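Local coordinates for protein sulfurtransferase (Azotobacter vinelandii, PDB 1E0C) that probably transfers sulfur from a donor such as thiosulfate to an acceptor such as cyanide, as a two-domain enzyme of the rhodanese family, at residues Y112-L117 with L205-D210. Sequence-based numbering, arbitrary orientation.
Sequences YLNGGL and LRIRTD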
loop_
_atom_site.group_PDB
_atom_site.type_symbol
_atom_site.label_atom_id
_atom_site.label_comp_id
_atom_site.label_asym_id
_atom_site.label_seq_id
_atom_site.Cartn_x
_atom_site.Cartn_y
_atom_site.Cartn_z
ATOM N N TYR A 112 -4.103 8.696 -2.768
ATOM C CA TYR A 112 -3.703 7.731 -3.766
ATOM C C TYR A 112 -4.223 8.194 -5.133
ATOM O O TYR A 112 -5.385 8.589 -5.230
ATOM C CB TYR A 112 -4.328 6.350 -3.487
ATOM C CG TYR A 112 -4.137 5.390 -4.641
ATOM C CD1 TYR A 112 -2.863 5.083 -5.090
ATOM C CD2 TYR A 112 -5.221 4.795 -5.284
ATOM C CE1 TYR A 112 -2.647 4.207 -6.127
ATOM C CE2 TYR A 112 -5.017 3.912 -6.327
ATOM C CZ TYR A 112 -3.735 3.622 -6.751
ATOM O OH TYR A 112 -3.518 2.762 -7.797
ATOM N N LEU A 113 -3.337 8.195 -6.121
ATOM C CA LEU A 113 -3.762 8.537 -7.481
ATOM C C LEU A 113 -4.423 7.306 -8.105
ATOM O O LEU A 113 -3.764 6.313 -8.403
ATOM C CB LEU A 113 -2.552 8.939 -8.339
ATOM C CG LEU A 113 -2.881 9.192 -9.820
ATOM C CD1 LEU A 113 -3.857 10.363 -9.928
ATOM C CD2 LEU A 113 -1.612 9.477 -10.610
ATOM N N ASN A 114 -5.742 7.369 -8.267
ATOM C CA ASN A 114 -6.485 6.218 -8.787
ATOM C C ASN A 114 -5.958 5.731 -10.118
ATOM O O ASN A 114 -5.919 6.484 -11.098
ATOM C CB ASN A 114 -7.968 6.602 -8.910
ATOM C CG ASN A 114 -8.875 5.388 -8.775
ATOM O OD1 ASN A 114 -8.411 4.289 -8.488
ATOM N ND2 ASN A 114 -10.172 5.594 -8.974
ATOM N N GLY A 115 -5.505 4.481 -10.186
ATOM C CA GLY A 115 -4.960 3.925 -11.413
ATOM C C GLY A 115 -3.517 4.370 -11.665
ATOM O O GLY A 115 -2.900 3.964 -12.653
ATOM N N GLY A 116 -2.982 5.196 -10.781
ATOM C CA GLY A 116 -1.599 5.629 -10.852
ATOM C C GLY A 116 -1.180 6.089 -12.237
ATOM O O GLY A 116 -1.899 6.787 -12.955
ATOM N N LEU A 117 0.033 5.710 -12.633
ATOM C CA LEU A 117 0.557 6.129 -13.938
ATOM C C LEU A 117 -0.241 5.541 -15.085
ATOM O O LEU A 117 -0.282 6.099 -16.185
ATOM C CB LEU A 117 2.033 5.721 -14.047
ATOM C CG LEU A 117 2.771 6.271 -15.278
ATOM C CD1 LEU A 117 3.041 7.760 -15.109
ATOM C CD2 LEU A 117 4.084 5.520 -15.469
ATOM N N LEU A 205 -6.679 0.409 -14.569
ATOM C CA LEU A 205 -6.282 -0.113 -13.284
ATOM C C LEU A 205 -6.703 0.720 -12.096
ATOM O O LEU A 205 -6.207 0.527 -10.988
ATOM C CB LEU A 205 -4.791 -0.463 -13.235
ATOM C CG LEU A 205 -4.328 -1.503 -14.269
ATOM C CD1 LEU A 205 -2.829 -1.721 -14.184
ATOM C CD2 LEU A 205 -5.073 -2.824 -14.059
ATOM N N ARG A 206 -7.728 1.558 -12.262
ATOM C CA ARG A 206 -8.348 2.209 -11.110
ATOM C C ARG A 206 -8.980 1.109 -10.236
ATOM O O ARG A 206 -9.180 -0.010 -10.708
ATOM C CB ARG A 206 -9.445 3.179 -11.533
ATOM C CG ARG A 206 -8.932 4.462 -12.204
ATOM C CD ARG A 206 -10.141 5.315 -12.593
ATOM N NE ARG A 206 -9.757 6.588 -13.185
ATOM C CZ ARG A 206 -9.190 6.767 -14.363
ATOM N NH1 ARG A 206 -8.877 5.771 -15.176
ATOM N NH2 ARG A 206 -8.917 8.025 -14.743
ATOM N N ILE A 207 -9.272 1.478 -9.007
ATOM C CA ILE A 207 -9.984 0.566 -8.095
ATOM C C ILE A 207 -11.396 0.376 -8.652
ATOM O O ILE A 207 -11.985 1.365 -9.097
ATOM C CB ILE A 207 -10.047 1.177 -6.691
ATOM C CG1 ILE A 207 -8.634 1.241 -6.084
ATOM C CG2 ILE A 207 -10.967 0.383 -5.775
ATOM C CD1 ILE A 207 -8.491 2.309 -5.021
ATOM N N ARG A 208 -11.861 -0.861 -8.764
ATOM C CA ARG A 208 -13.202 -1.084 -9.332
ATOM C C ARG A 208 -14.250 -0.329 -8.544
ATOM O O ARG A 208 -14.181 -0.194 -7.325
ATOM C CB ARG A 208 -13.516 -2.578 -9.368
ATOM C CG ARG A 208 -13.462 -3.228 -7.985
ATOM C CD ARG A 208 -13.401 -4.748 -8.160
ATOM N NE ARG A 208 -14.632 -5.252 -8.768
ATOM C CZ ARG A 208 -14.819 -6.521 -9.108
ATOM N NH1 ARG A 208 -13.841 -7.401 -8.959
ATOM N NH2 ARG A 208 -15.990 -6.925 -9.594
ATOM N N THR A 209 -15.263 0.227 -9.236
ATOM C CA THR A 209 -16.211 1.074 -8.521
ATOM C C THR A 209 -17.176 0.285 -7.643
ATOM O O THR A 209 -17.766 0.876 -6.729
ATOM C CB THR A 209 -17.023 1.960 -9.491
ATOM O OG1 THR A 209 -17.691 1.104 -10.423
ATOM C CG2 THR A 209 -16.079 2.892 -10.241
ATOM N N ASP A 210 -17.285 -1.006 -7.888
ATOM C CA ASP A 210 -18.178 -1.884 -7.134
ATOM C C ASP A 210 -17.437 -2.597 -6.014
ATOM O O ASP A 210 -17.926 -3.582 -5.463
ATOM C CB ASP A 210 -18.789 -2.938 -8.072
ATOM C CG ASP A 210 -17.779 -3.878 -8.692
ATOM O OD1 ASP A 210 -16.663 -3.446 -9.085
ATOM O OD2 ASP A 210 -18.086 -5.093 -8.814
HETATM O O HOH W 1 -5.554 1.187 -8.438
HETATM O O HOH W 2 -12.483 3.860 -8.529
#
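The carboxamide of N114 reaches across to the backbone of I207, where its OD1 accepts a hydrogen bond from I207 N at 3.0 Å. The bond is nearly straight, 167° at the hydrogen, and the donor sits somewhat out of the carbonyl plane. N114 holds CG anti to its own backbone N (chi1 -152°), which carries the amide over to I207. Its ND2 donates to a water that passes a hydrogen bond on to I207 O, so one side chain reads both backbone polar groups of a residue in the other domain, one directly and one through solvent. The amide also lies against the aliphatic part of R206, whose extended chain crosses it at about a right angle; CG of N114 is 3.6 Å from CG of R206. Beside this bond, CD1 of I207 meets the Y112 ring obliquely, 4.0 Å from CE2, while a second water, in the plane of that ring, links Y112 OH to L205 O. An alanine in place of N114 would probably leave I207 N without its acceptor, break the water bridge to I207 O and open a gap beside the R206 chain. Two rhodanese-like domains meet here: strand 110-113, in the parallel sheet of the first, runs into the type II turn L113 to G116 and then the following helix, and residues 205-207 of the second lie against that turn. G115, at a positive phi, packs its bare CA 3.6 Å from L205 O, with R206 N close by. Further out, E12 ties the two main side chains together, accepting a hydrogen bond from N114 ND2 and forming a salt bridge with NE of R206, whose NH2 pairs with E123. V10 touches the side chains of Y112, N114 and I207, and I242 of helix 235-245 packs on I207.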